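Local coordinates for protein alternansucrase (Leuconostoc mesenteroides, PDB 6HVG) that belongs to glycoside hydrolase family 70 and carries a parallel beta/alpha barrel together with choline-binding-type repeats and a bound calcium ion, at residues E659-K664 with H752-Q757; S685-S690 with Y811-T816; G827-E832 with V1044-F1049. All blocks are in the same frame, centred on the assembly; numbering follows the deposited sequence.

Contact 1: residues E659-K664 with H752-Q757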
ATOM      1  N   GLU A 659       6.633 -12.870  12.628  1.00 43.05           N
ATOM      2  CA  GLU A 659       5.886 -11.676  12.208  1.00 43.71           C
ATOM      3  C   GLU A 659       4.495 -12.159  11.798  1.00 44.60           C
ATOM      4  O   GLU A 659       4.286 -12.507  10.639  1.00 43.35           O
ATOM      5  CB  GLU A 659       6.559 -10.990  11.031  1.00 45.87           C
ATOM      6  CG  GLU A 659       6.052  -9.580  10.729  1.00 52.82           C
ATOM      7  CD  GLU A 659       6.145  -9.163   9.245  1.00 55.61           C
ATOM      8  OE1 GLU A 659       6.774  -9.852   8.420  1.00 57.24           O
ATOM      9  OE2 GLU A 659       5.566  -8.120   8.877  1.00 57.93           O
ATOM     10  N   ASP A 660       3.572 -12.219  12.774  1.00 42.65           N
ATOM     11  CA  ASP A 660       2.239 -12.780  12.586  1.00 41.07           C
ATOM     12  C   ASP A 660       1.151 -11.782  13.001  1.00 40.39           C
ATOM     13  O   ASP A 660       0.716 -11.776  14.136  1.00 42.04           O
ATOM     14  CB  ASP A 660       2.110 -14.089  13.356  1.00 40.28           C
ATOM     15  CG  ASP A 660       2.198 -13.910  14.875  1.00 42.46           C
ATOM     16  OD1 ASP A 660       2.932 -12.991  15.347  1.00 43.53           O
ATOM     17  OD2 ASP A 660       1.538 -14.711  15.598  1.00 41.17           O
ATOM     18  N   TRP A 661       0.709 -10.954  12.055  1.00 39.31           N
ATOM     19  CA  TRP A 661      -0.116  -9.800  12.372  1.00 38.99           C
ATOM     20  C   TRP A 661      -1.583 -10.125  12.673  1.00 42.10           C
ATOM     21  O   TRP A 661      -2.213  -9.390  13.423  1.00 42.52           O
ATOM     22  CB  TRP A 661      -0.050  -8.772  11.253  1.00 37.34           C
ATOM     23  CG  TRP A 661       1.245  -8.104  11.077  1.00 36.49           C
ATOM     24  CD1 TRP A 661       2.146  -8.325  10.090  1.00 37.16           C
ATOM     25  CD2 TRP A 661       1.804  -7.080  11.905  1.00 37.79           C
ATOM     26  NE1 TRP A 661       3.245  -7.498  10.240  1.00 37.14           N
ATOM     27  CE2 TRP A 661       3.056  -6.722  11.349  1.00 36.95           C
ATOM     28  CE3 TRP A 661       1.374  -6.429  13.061  1.00 36.61           C
ATOM     29  CZ2 TRP A 661       3.874  -5.753  11.914  1.00 36.01           C
ATOM     30  CZ3 TRP A 661       2.186  -5.456  13.605  1.00 36.17           C
ATOM     31  CH2 TRP A 661       3.418  -5.131  13.036  1.00 35.77           C
ATOM     32  N   ASN A 662      -2.126 -11.215  12.125  1.00 43.88           N
ATOM     33  CA  ASN A 662      -3.551 -11.507  12.314  1.00 44.13           C
ATOM     34  C   ASN A 662      -3.879 -11.717  13.780  1.00 43.30           C
ATOM     35  O   ASN A 662      -3.154 -12.393  14.487  1.00 45.27           O
ATOM     36  CB  ASN A 662      -3.999 -12.741  11.530  1.00 45.05           C
ATOM     37  CG  ASN A 662      -5.516 -12.878  11.479  1.00 45.85           C
ATOM     38  OD1 ASN A 662      -6.157 -13.255  12.458  1.00 46.92           O
ATOM     39  ND2 ASN A 662      -6.090 -12.588  10.334  1.00 45.99           N
ATOM     40  N   GLY A 663      -4.989 -11.137  14.212  1.00 43.22           N
ATOM     41  CA  GLY A 663      -5.408 -11.171  15.597  1.00 42.24           C
ATOM     42  C   GLY A 663      -5.740 -12.557  16.100  1.00 44.53           C
ATOM     43  O   GLY A 663      -5.831 -12.737  17.309  1.00 46.76           O
ATOM     44  N   LYS A 664      -5.926 -13.529  15.201  1.00 44.95           N
ATOM     45  CA  LYS A 664      -6.175 -14.908  15.595  1.00 47.99           C
ATOM     46  C   LYS A 664      -4.932 -15.831  15.475  1.00 47.15           C
ATOM     47  O   LYS A 664      -5.034 -17.032  15.745  1.00 47.41           O
ATOM     48  CB  LYS A 664      -7.315 -15.486  14.767  1.00 54.42           C
ATOM     49  CG  LYS A 664      -8.711 -15.091  15.215  1.00 61.30           C
ATOM     50  CD  LYS A 664      -9.793 -15.632  14.265  1.00 72.79           C
ATOM     51  CE  LYS A 664      -9.702 -17.160  14.104  1.00 84.08           C
ATOM     52  NZ  LYS A 664     -10.796 -17.814  13.322  1.00 90.08           N
ATOM     53  N   HIS A 752      11.262  -2.089  13.011  1.00 46.93           N
ATOM     54  CA  HIS A 752      11.861  -1.605  11.767  1.00 50.56           C
ATOM     55  C   HIS A 752      10.746  -1.316  10.756  1.00 53.50           C
ATOM     56  O   HIS A 752      10.895  -0.463   9.887  1.00 56.45           O
ATOM     57  CB  HIS A 752      12.862  -2.632  11.199  1.00 54.10           C
ATOM     58  CG  HIS A 752      12.215  -3.825  10.534  1.00 59.22           C
ATOM     59  ND1 HIS A 752      11.844  -4.960  11.225  1.00 62.16           N
ATOM     60  CD2 HIS A 752      11.872  -4.053   9.242  1.00 61.86           C
ATOM     61  CE1 HIS A 752      11.301  -5.831  10.390  1.00 64.19           C
ATOM     62  NE2 HIS A 752      11.307  -5.306   9.178  1.00 63.34           N
ATOM     63  N   ASP A 753       9.632  -2.043  10.913  1.00 51.58           N
ATOM     64  CA  ASP A 753       8.470  -1.928  10.057  1.00 53.89           C
ATOM     65  C   ASP A 753       7.210  -1.510  10.823  1.00 53.55           C
ATOM     66  O   ASP A 753       6.098  -1.708  10.337  1.00 57.19           O
ATOM     67  CB  ASP A 753       8.214  -3.261   9.335  1.00 55.43           C
ATOM     68  CG  ASP A 753       7.908  -4.423  10.296  1.00 57.71           C
ATOM     69  OD1 ASP A 753       7.997  -4.255  11.535  1.00 59.39           O
ATOM     70  OD2 ASP A 753       7.565  -5.520   9.805  1.00 60.56           O
ATOM     71  N   TYR A 754       7.367  -0.923  12.001  1.00 50.91           N
ATOM     72  CA  TYR A 754       6.210  -0.419  12.722  1.00 51.25           C
ATOM     73  C   TYR A 754       6.541   0.922  13.348  1.00 49.68           C
ATOM     74  O   TYR A 754       7.497   1.020  14.082  1.00 48.08           O
ATOM     75  CB  TYR A 754       5.712  -1.428  13.755  1.00 50.06           C
ATOM     76  CG  TYR A 754       4.450  -0.982  14.456  1.00 51.22           C
ATOM     77  CD1 TYR A 754       3.198  -1.261  13.941  1.00 52.09           C
ATOM     78  CD2 TYR A 754       4.518  -0.257  15.622  1.00 55.74           C
ATOM     79  CE1 TYR A 754       2.044  -0.837  14.580  1.00 54.84           C
ATOM     80  CE2 TYR A 754       3.378   0.175  16.270  1.00 59.02           C
ATOM     81  CZ  TYR A 754       2.143  -0.113  15.749  1.00 58.36           C
ATOM     82  OH  TYR A 754       1.045   0.345  16.437  1.00 63.36           O
ATOM     83  N   ASP A 755       5.723   1.931  13.026  1.00 49.42           N
ATOM     84  CA  ASP A 755       5.933   3.332  13.413  1.00 49.85           C
ATOM     85  C   ASP A 755       7.292   3.894  13.005  1.00 50.48           C
ATOM     86  O   ASP A 755       7.854   4.743  13.703  1.00 49.24           O
ATOM     87  CB  ASP A 755       5.707   3.528  14.914  1.00 51.19           C
ATOM     88  CG  ASP A 755       4.247   3.390  15.311  1.00 51.58           C
ATOM     89  OD1 ASP A 755       3.415   3.147  14.419  1.00 52.87           O
ATOM     90  OD2 ASP A 755       3.931   3.528  16.517  1.00 52.62           O
ATOM     91  N   ALA A 756       7.797   3.454  11.859  1.00 49.96           N
ATOM     92  CA  ALA A 756       9.052   3.981  11.339  1.00 55.41           C
ATOM     93  C   ALA A 756       8.882   4.433   9.893  1.00 60.03           C
ATOM     94  O   ALA A 756       9.007   5.609   9.588  1.00 63.99           O
ATOM     95  CB  ALA A 756      10.155   2.924  11.460  1.00 56.67           C
ATOM     96  N   GLN A 757       8.584   3.476   9.025  1.00 61.96           N
ATOM     97  CA  GLN A 757       8.471   3.694   7.586  1.00 61.96           C
ATOM     98  C   GLN A 757       7.497   4.809   7.210  1.00 62.76           C
ATOM     99  O   GLN A 757       7.777   5.596   6.310  1.00 64.38           O
ATOM    100  CB  GLN A 757       8.045   2.407   6.858  1.00 65.12           C
ATOM    101  CG  GLN A 757       7.873   1.163   7.732  1.00 67.94           C
ATOM    102  CD  GLN A 757       6.541   0.510   7.589  1.00 74.55           C
ATOM    103  OE1 GLN A 757       6.179  -0.332   8.395  1.00 79.22           O
ATOM    104  NE2 GLN A 757       5.782   0.925   6.595  1.00 81.57           N
TER
HETATM  105  O   HOH W   1       6.994  -6.116   7.541  1.00 45.55           O
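E659 and D753 bring their carboxylates together from opposite directions, E659 OE2 lying 3.4 Å from D753 OD2. Both atoms are acceptors in the model, and a water lies between them; the two flat groups are turned about 50° against each other. The water donates to E659 OE2 over 2.8 Å; its distance to D753 OD2 is implausibly short at this resolution, so that half of the bridge is doubtful in detail. W661 adds the apolar part: its CH2 stands 4.0 Å from Y754 CD1, the two rings meeting obliquely, while D753 OD2 lies near the plane of the indole at its edge.

The same tryptophan steadies E659. W661 NE1 donates in its ring plane to E659 OE2 over 2.8 Å, reaching it from the anti side and somewhat out of the carboxylate plane. OE2 thus takes two donors, the indole N-H and the water, and OE1 is bound by the backbone N of A622. E659 arrives with CG anti to the backbone N (chi1 -166°) and an extended chain. In D753, CG sits between the backbone N and the carbonyl carbon (chi1 62°), and it lies 3.6 Å above one face of the H752 ring, toward the rim. D755 OD1 lies over a face of Y754. Further along, N662 OD1 accepts from K664 N in a capping bond, 2.8 Å long, ahead of the next helix.

Both segments are essentially loops at the C-terminal ends of parallel barrel strands, 657-658 and 745-747, the end where TIM-type barrels carry their active sites. The first leads into helix 665-671, the second runs through A756 at the N-cap into helix 757-766; D660 bonds to T678 and M679 in strand 678-679, and Y754 packs on helix 681-692.

Contact 2: residues S685-S690 with Y811-T816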
ATOM      1  N   SER A 685      -0.665  -2.412  20.281  1.00 52.29           N
ATOM      2  CA  SER A 685      -1.831  -1.620  19.891  1.00 53.00           C
ATOM      3  C   SER A 685      -2.273  -0.661  20.993  1.00 53.64           C
ATOM      4  O   SER A 685      -2.518   0.513  20.735  1.00 54.52           O
ATOM      5  CB  SER A 685      -2.972  -2.561  19.540  1.00 53.03           C
ATOM      6  OG  SER A 685      -4.136  -1.865  19.249  1.00 56.14           O
ATOM      7  N   GLN A 686      -2.343  -1.159  22.226  1.00 52.95           N
ATOM      8  CA  GLN A 686      -2.762  -0.342  23.349  1.00 52.22           C
ATOM      9  C   GLN A 686      -1.739   0.770  23.650  1.00 55.52           C
ATOM     10  O   GLN A 686      -2.118   1.829  24.138  1.00 58.30           O
ATOM     11  CB  GLN A 686      -2.974  -1.213  24.582  1.00 53.48           C
ATOM     12  CG  GLN A 686      -3.862  -0.602  25.653  1.00 55.36           C
ATOM     13  CD  GLN A 686      -5.239  -0.334  25.132  1.00 55.70           C
ATOM     14  OE1 GLN A 686      -5.951  -1.251  24.766  1.00 54.86           O
ATOM     15  NE2 GLN A 686      -5.612   0.932  25.061  1.00 60.67           N
ATOM     16  N   PHE A 687      -0.454   0.537  23.387  1.00 53.82           N
ATOM     17  CA  PHE A 687       0.527   1.604  23.517  1.00 56.40           C
ATOM     18  C   PHE A 687       0.202   2.710  22.530  1.00 57.30           C
ATOM     19  O   PHE A 687       0.317   3.887  22.849  1.00 58.48           O
ATOM     20  CB  PHE A 687       1.956   1.120  23.235  1.00 57.29           C
ATOM     21  CG  PHE A 687       2.549   0.247  24.310  1.00 55.85           C
ATOM     22  CD1 PHE A 687       2.443   0.583  25.638  1.00 55.76           C
ATOM     23  CD2 PHE A 687       3.257  -0.901  23.972  1.00 55.38           C
ATOM     24  CE1 PHE A 687       3.018  -0.214  26.605  1.00 56.22           C
ATOM     25  CE2 PHE A 687       3.824  -1.702  24.936  1.00 53.37           C
ATOM     26  CZ  PHE A 687       3.717  -1.352  26.254  1.00 53.56           C
ATOM     27  N   GLY A 688      -0.191   2.315  21.322  1.00 58.38           N
ATOM     28  CA  GLY A 688      -0.602   3.260  20.289  1.00 55.89           C
ATOM     29  C   GLY A 688      -1.714   4.184  20.765  1.00 55.30           C
ATOM     30  O   GLY A 688      -1.597   5.388  20.644  1.00 54.33           O
ATOM     31  N   ASN A 689      -2.779   3.610  21.323  1.00 53.24           N
ATOM     32  CA  ASN A 689      -3.963   4.355  21.694  1.00 54.34           C
ATOM     33  C   ASN A 689      -3.822   5.135  22.994  1.00 57.95           C
ATOM     34  O   ASN A 689      -4.375   6.228  23.114  1.00 63.77           O
ATOM     35  CB  ASN A 689      -5.158   3.404  21.819  1.00 55.97           C
ATOM     36  CG  ASN A 689      -5.497   2.714  20.511  1.00 55.77           C
ATOM     37  OD1 ASN A 689      -5.251   3.252  19.429  1.00 61.11           O
ATOM     38  ND2 ASN A 689      -6.056   1.522  20.601  1.00 53.20           N
ATOM     39  N   SER A 690      -3.106   4.578  23.963  1.00 57.54           N
ATOM     40  CA  SER A 690      -2.986   5.201  25.286  1.00 57.47           C
ATOM     41  C   SER A 690      -1.755   6.066  25.530  1.00 56.92           C
ATOM     42  O   SER A 690      -1.785   6.905  26.411  1.00 59.74           O
ATOM     43  CB  SER A 690      -3.041   4.130  26.364  1.00 57.30           C
ATOM     44  OG  SER A 690      -4.293   3.479  26.332  1.00 55.30           O
ATOM     45  N   TYR A 811       8.346   1.962  27.126  1.00 51.09           N
ATOM     46  CA  TYR A 811       9.402   1.010  27.480  1.00 48.26           C
ATOM     47  C   TYR A 811       9.397   0.642  28.972  1.00 46.36           C
ATOM     48  O   TYR A 811       9.657  -0.497  29.330  1.00 45.25           O
ATOM     49  CB  TYR A 811      10.783   1.496  27.019  1.00 47.58           C
ATOM     50  CG  TYR A 811      11.074   1.109  25.578  1.00 47.14           C
ATOM     51  CD1 TYR A 811      11.642  -0.108  25.274  1.00 47.95           C
ATOM     52  CD2 TYR A 811      10.752   1.947  24.528  1.00 47.44           C
ATOM     53  CE1 TYR A 811      11.897  -0.474  23.958  1.00 48.27           C
ATOM     54  CE2 TYR A 811      11.003   1.596  23.215  1.00 46.47           C
ATOM     55  CZ  TYR A 811      11.573   0.384  22.934  1.00 46.88           C
ATOM     56  OH  TYR A 811      11.815   0.013  21.632  1.00 47.41           O
ATOM     57  N   ALA A 812       9.055   1.579  29.840  1.00 47.37           N
ATOM     58  CA  ALA A 812       8.950   1.274  31.264  1.00 48.50           C
ATOM     59  C   ALA A 812       7.968   0.138  31.483  1.00 48.80           C
ATOM     60  O   ALA A 812       8.227  -0.776  32.275  1.00 53.43           O
ATOM     61  CB  ALA A 812       8.525   2.499  32.064  1.00 49.90           C
ATOM     62  N   MET A 813       6.843   0.184  30.783  1.00 48.27           N
ATOM     63  CA  MET A 813       5.848  -0.886  30.867  1.00 49.87           C
ATOM     64  C   MET A 813       6.309  -2.150  30.146  1.00 49.25           C
ATOM     65  O   MET A 813       6.226  -3.249  30.697  1.00 48.84           O
ATOM     66  CB  MET A 813       4.516  -0.415  30.300  1.00 52.43           C
ATOM     67  CG  MET A 813       3.897   0.725  31.105  1.00 56.66           C
ATOM     68  SD  MET A 813       2.322   1.302  30.456  1.00 58.51           S
ATOM     69  CE  MET A 813       1.346  -0.211  30.519  1.00 59.25           C
ATOM     70  N   LEU A 814       6.812  -1.992  28.925  1.00 48.58           N
ATOM     71  CA  LEU A 814       7.277  -3.132  28.142  1.00 50.56           C
ATOM     72  C   LEU A 814       8.270  -3.969  28.918  1.00 49.75           C
ATOM     73  O   LEU A 814       8.200  -5.199  28.907  1.00 55.99           O
ATOM     74  CB  LEU A 814       7.944  -2.675  26.844  1.00 50.84           C
ATOM     75  CG  LEU A 814       8.313  -3.803  25.893  1.00 49.00           C
ATOM     76  CD1 LEU A 814       7.062  -4.368  25.238  1.00 47.93           C
ATOM     77  CD2 LEU A 814       9.288  -3.312  24.835  1.00 51.08           C
ATOM     78  N   LEU A 815       9.184  -3.285  29.595  1.00 47.56           N
ATOM     79  CA  LEU A 815      10.337  -3.927  30.228  1.00 47.58           C
ATOM     80  C   LEU A 815      10.087  -4.455  31.634  1.00 49.24           C
ATOM     81  O   LEU A 815      10.943  -5.137  32.176  1.00 52.16           O
ATOM     82  CB  LEU A 815      11.525  -2.963  30.249  1.00 45.30           C
ATOM     83  CG  LEU A 815      12.043  -2.553  28.862  1.00 44.37           C
ATOM     84  CD1 LEU A 815      13.071  -1.453  28.982  1.00 44.94           C
ATOM     85  CD2 LEU A 815      12.627  -3.720  28.083  1.00 43.15           C
ATOM     86  N   THR A 816       8.925  -4.151  32.216  1.00 50.21           N
ATOM     87  CA  THR A 816       8.523  -4.691  33.530  1.00 48.68           C
ATOM     88  C   THR A 816       7.374  -5.708  33.460  1.00 48.22           C
ATOM     89  O   THR A 816       7.036  -6.325  34.463  1.00 48.35           O
ATOM     90  CB  THR A 816       8.100  -3.558  34.493  1.00 50.48           C
ATOM     91  OG1 THR A 816       7.050  -2.760  33.910  1.00 54.45           O
ATOM     92  CG2 THR A 816       9.276  -2.672  34.800  1.00 51.15           C
TER
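F687 reaches across from its helix to M813 and L814, and the contact it makes is apolar. The phenyl edge meets M813, with F687 CE1 4.0 Å from M813 CB, near the ring plane. M813 SD is 4.2 Å from the same CE1, and the two side chains slide by each other in opposite directions. L814 fills the neighbouring position: its CD1 is 4.2 Å from F687 CE2, and its backbone N lies obliquely off F687 CZ. With CG anti to its carbonyl carbon (chi1 -72°), F687 extends toward the second helix; the nearest CA atoms, those of F687 and M813, are 9.4 Å apart.

None of the hydrogen bonds joins the two segments. Within them, Q686 NE2 donates to S690 OG over 3.1 Å, one turn on, where the helix widens into a pi-type turn at 688-690; S690 OG is also bonded to the backbone O of S699 and of N700. In the other segment T816 OG1 returns to A812 O over 2.8 Å, on a lone pair in the carbonyl plane.

Other elements cover the flanks: M813 also packs on V914 of strand 910-915, and L814 on P822 of barrel strand 821-825. Apart from the backbone N of L814, carbon and sulfur atoms do the meeting, and segments 685-690 and 811-816 are joined by burial and shape, with no directional bond to fix one against the other.

Contact 3: residues G827-E832 with V1044-F1049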
ATOM      1  N   GLY A 827      16.117   1.807  16.618  1.00 49.54           N
ATOM      2  CA  GLY A 827      15.752   3.192  16.318  1.00 51.65           C
ATOM      3  C   GLY A 827      15.162   4.003  17.447  1.00 51.64           C
ATOM      4  O   GLY A 827      14.973   5.200  17.297  1.00 56.19           O
ATOM      5  N   ASP A 828      14.848   3.350  18.555  1.00 51.48           N
ATOM      6  CA  ASP A 828      14.527   4.031  19.800  1.00 51.55           C
ATOM      7  C   ASP A 828      15.779   4.251  20.647  1.00 51.26           C
ATOM      8  O   ASP A 828      15.742   5.017  21.608  1.00 51.81           O
ATOM      9  CB  ASP A 828      13.509   3.215  20.610  1.00 53.44           C
ATOM     10  CG  ASP A 828      12.162   3.111  19.915  1.00 57.98           C
ATOM     11  OD1 ASP A 828      11.811   4.084  19.206  1.00 56.81           O
ATOM     12  OD2 ASP A 828      11.482   2.058  20.075  1.00 57.89           O
ATOM     13  N   MET A 829      16.869   3.566  20.303  1.00 50.56           N
ATOM     14  CA  MET A 829      18.141   3.672  21.017  1.00 54.00           C
ATOM     15  C   MET A 829      19.150   4.549  20.267  1.00 55.15           C
ATOM     16  O   MET A 829      19.880   5.325  20.882  1.00 57.33           O
ATOM     17  CB  MET A 829      18.738   2.283  21.228  1.00 56.30           C
ATOM     18  CG  MET A 829      17.885   1.362  22.087  1.00 56.88           C
ATOM     19  SD  MET A 829      17.853   1.896  23.805  1.00 62.54           S
ATOM     20  CE  MET A 829      19.464   1.315  24.337  1.00 61.71           C
ATOM     21  N   TYR A 830      19.200   4.404  18.947  1.00 53.96           N
ATOM     22  CA  TYR A 830      20.064   5.199  18.095  1.00 54.21           C
ATOM     23  C   TYR A 830      19.214   5.795  16.989  1.00 56.45           C
ATOM     24  O   TYR A 830      18.076   5.368  16.778  1.00 61.76           O
ATOM     25  CB  TYR A 830      21.209   4.339  17.558  1.00 54.72           C
ATOM     26  CG  TYR A 830      22.051   3.802  18.688  1.00 59.84           C
ATOM     27  CD1 TYR A 830      21.743   2.582  19.292  1.00 62.13           C
ATOM     28  CD2 TYR A 830      23.121   4.544  19.212  1.00 62.79           C
ATOM     29  CE1 TYR A 830      22.494   2.100  20.353  1.00 67.48           C
ATOM     30  CE2 TYR A 830      23.871   4.074  20.287  1.00 64.96           C
ATOM     31  CZ  TYR A 830      23.557   2.853  20.849  1.00 67.31           C
ATOM     32  OH  TYR A 830      24.282   2.366  21.901  1.00 67.57           O
ATOM     33  N   LEU A 831      19.735   6.807  16.298  1.00 55.20           N
ATOM     34  CA  LEU A 831      18.964   7.470  15.256  1.00 53.61           C
ATOM     35  C   LEU A 831      18.827   6.580  14.028  1.00 52.90           C
ATOM     36  O   LEU A 831      19.797   5.928  13.608  1.00 54.35           O
ATOM     37  CB  LEU A 831      19.616   8.789  14.870  1.00 56.14           C
ATOM     38  CG  LEU A 831      19.609   9.882  15.946  1.00 55.91           C
ATOM     39  CD1 LEU A 831      20.360  11.101  15.431  1.00 55.93           C
ATOM     40  CD2 LEU A 831      18.196  10.261  16.391  1.00 54.71           C
ATOM     41  N   GLU A 832      17.630   6.583  13.444  1.00 50.58           N
ATOM     42  CA  GLU A 832      17.256   5.625  12.390  1.00 48.72           C
ATOM     43  C   GLU A 832      17.940   5.796  11.051  1.00 49.45           C
ATOM     44  O   GLU A 832      17.944   4.859  10.259  1.00 50.92           O
ATOM     45  CB  GLU A 832      15.749   5.631  12.175  1.00 48.30           C
ATOM     46  CG  GLU A 832      15.023   4.725  13.151  1.00 49.10           C
ATOM     47  CD  GLU A 832      13.590   5.131  13.377  1.00 49.48           C
ATOM     48  OE1 GLU A 832      13.345   6.250  13.842  1.00 49.01           O
ATOM     49  OE2 GLU A 832      12.701   4.328  13.093  1.00 51.89           O
ATOM     50  N   VAL A1044      15.677 -10.916  26.498  1.00 44.44           N
ATOM     51  CA  VAL A1044      15.364  -9.668  25.804  1.00 41.49           C
ATOM     52  C   VAL A1044      15.938  -9.756  24.396  1.00 40.80           C
ATOM     53  O   VAL A1044      17.130 -10.060  24.223  1.00 40.71           O
ATOM     54  CB  VAL A1044      15.988  -8.461  26.503  1.00 40.40           C
ATOM     55  CG1 VAL A1044      15.659  -7.197  25.733  1.00 42.57           C
ATOM     56  CG2 VAL A1044      15.506  -8.364  27.933  1.00 39.62           C
ATOM     57  N   ILE A1045      15.105  -9.482  23.398  1.00 39.61           N
ATOM     58  CA  ILE A1045      15.563  -9.442  22.012  1.00 39.70           C
ATOM     59  C   ILE A1045      15.861  -8.011  21.632  1.00 39.80           C
ATOM     60  O   ILE A1045      15.126  -7.109  22.007  1.00 43.52           O
ATOM     61  CB  ILE A1045      14.497  -9.972  21.045  1.00 38.98           C
ATOM     62  CG1 ILE A1045      14.076 -11.386  21.431  1.00 40.53           C
ATOM     63  CG2 ILE A1045      15.031  -9.992  19.626  1.00 37.94           C
ATOM     64  CD1 ILE A1045      12.833 -11.853  20.733  1.00 39.58           C
ATOM     65  N   TYR A1046      16.934  -7.805  20.900  1.00 39.94           N
ATOM     66  CA  TYR A1046      17.250  -6.494  20.391  1.00 43.81           C
ATOM     67  C   TYR A1046      17.142  -6.569  18.894  1.00 46.11           C
ATOM     68  O   TYR A1046      17.870  -7.330  18.249  1.00 43.54           O
ATOM     69  CB  TYR A1046      18.653  -6.095  20.797  1.00 45.67           C
ATOM     70  CG  TYR A1046      19.133  -4.758  20.307  1.00 46.71           C
ATOM     71  CD1 TYR A1046      18.580  -3.586  20.782  1.00 48.61           C
ATOM     72  CD2 TYR A1046      20.166  -4.666  19.395  1.00 49.56           C
ATOM     73  CE1 TYR A1046      19.032  -2.350  20.353  1.00 49.04           C
ATOM     74  CE2 TYR A1046      20.632  -3.436  18.969  1.00 52.70           C
ATOM     75  CZ  TYR A1046      20.057  -2.281  19.447  1.00 50.84           C
ATOM     76  OH  TYR A1046      20.527  -1.067  19.012  1.00 53.69           O
ATOM     77  N   GLU A1047      16.205  -5.803  18.349  1.00 48.08           N
ATOM     78  CA  GLU A1047      16.062  -5.694  16.913  1.00 47.95           C
ATOM     79  C   GLU A1047      17.005  -4.605  16.500  1.00 46.12           C
ATOM     80  O   GLU A1047      16.700  -3.418  16.677  1.00 47.37           O
ATOM     81  CB  GLU A1047      14.642  -5.307  16.614  1.00 50.48           C
ATOM     82  CG  GLU A1047      14.327  -5.274  15.137  1.00 55.96           C
ATOM     83  CD  GLU A1047      12.981  -4.631  14.884  1.00 56.87           C
ATOM     84  OE1 GLU A1047      12.578  -3.792  15.705  1.00 55.07           O
ATOM     85  OE2 GLU A1047      12.321  -4.977  13.892  1.00 61.17           O
ATOM     86  N   GLY A1048      18.159  -4.990  15.965  1.00 45.60           N
ATOM     87  CA  GLY A1048      19.309  -4.074  15.869  1.00 48.47           C
ATOM     88  C   GLY A1048      19.635  -3.537  14.476  1.00 48.02           C
ATOM     89  O   GLY A1048      20.733  -3.724  14.003  1.00 50.03           O
ATOM     90  N   PHE A1049      18.665  -2.930  13.813  1.00 47.29           N
ATOM     91  CA  PHE A1049      18.877  -2.323  12.542  1.00 45.73           C
ATOM     92  C   PHE A1049      17.681  -1.477  12.291  1.00 44.62           C
ATOM     93  O   PHE A1049      16.655  -1.623  12.930  1.00 41.28           O
ATOM     94  CB  PHE A1049      19.013  -3.374  11.437  1.00 49.13           C
ATOM     95  CG  PHE A1049      17.743  -4.089  11.120  1.00 51.44           C
ATOM     96  CD1 PHE A1049      17.304  -5.143  11.908  1.00 50.22           C
ATOM     97  CD2 PHE A1049      16.986  -3.717  10.004  1.00 49.54           C
ATOM     98  CE1 PHE A1049      16.126  -5.797  11.623  1.00 52.05           C
ATOM     99  CE2 PHE A1049      15.841  -4.389   9.703  1.00 50.96           C
ATOM    100  CZ  PHE A1049      15.395  -5.427  10.511  1.00 54.28           C
TER
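M829 and Y830 both meet the side chain of Y1046, which reaches them from a strand, M829 at the ring and Y830 at the hydroxyl. The segment starts at G827, in a weakly bonded helical turn, where backbone alone is partly covered by the second segment. D828 turns elsewhere, its OD1 forming a salt bridge with R750. M829 is the first side chain to touch: its CG comes to the edge of the Y1046 ring, 4.3 Å from CE1 and near the ring plane. M829 also packs on I847 and S848 of helix 844-857 and on V824.

This turn directly follows barrel strand 821-825, and Y1046 belongs to the next parallel strand of the beta/alpha barrel, 1045-1047; I1045 makes backbone hydrogen bonds to P822 and V824. Side chains alternate along such a strand. I1045 and E1047 both pack on E1083 of the following strand, whereas Y1046 points to the other side; with CG anti to the backbone N (chi1 179°), its ring end comes nearer the turn than its CB does.

At Y830 the chain leaves the helical turn, and the two tyrosine side chains cross at about a right angle. Y1046 OH arrives at the edge of the Y830 ring, near its plane, 3.9 Å from CD1 and 4.0 Å from CE1. The meeting is one of van der Waals type between the phenol oxygen and ring carbons. Further on, E832 OE2 forms a salt bridge with R750 and a hydrogen bond with Y825 OH, while OE1 bonds to Y789 OH.

In the fold
From the N terminus the chain passes 659-664 and then helix 681-692 before returning at 752-757, where contact 1 closes the first loop. Contact 2, opened inside that loop at 685-690, closes only at 811-816, so the two cross. Contact 3 follows in series, from 827-832 over a long excursion containing many strands to 1044-1049. Contact 1 joins loops after two barrel strands, contact 2 two helices, and contact 3 the turn after strand 821-825 to its neighbour 1045-1047. Probable hydrogen bonds connect contact 3 to each of the others: H752 ND1 to E1047 OE2 (2.7 Å) for contact 1 and Y811 OH to D828 OD2 (2.6 Å) for contact 2; contacts 1 and 2 do not touch.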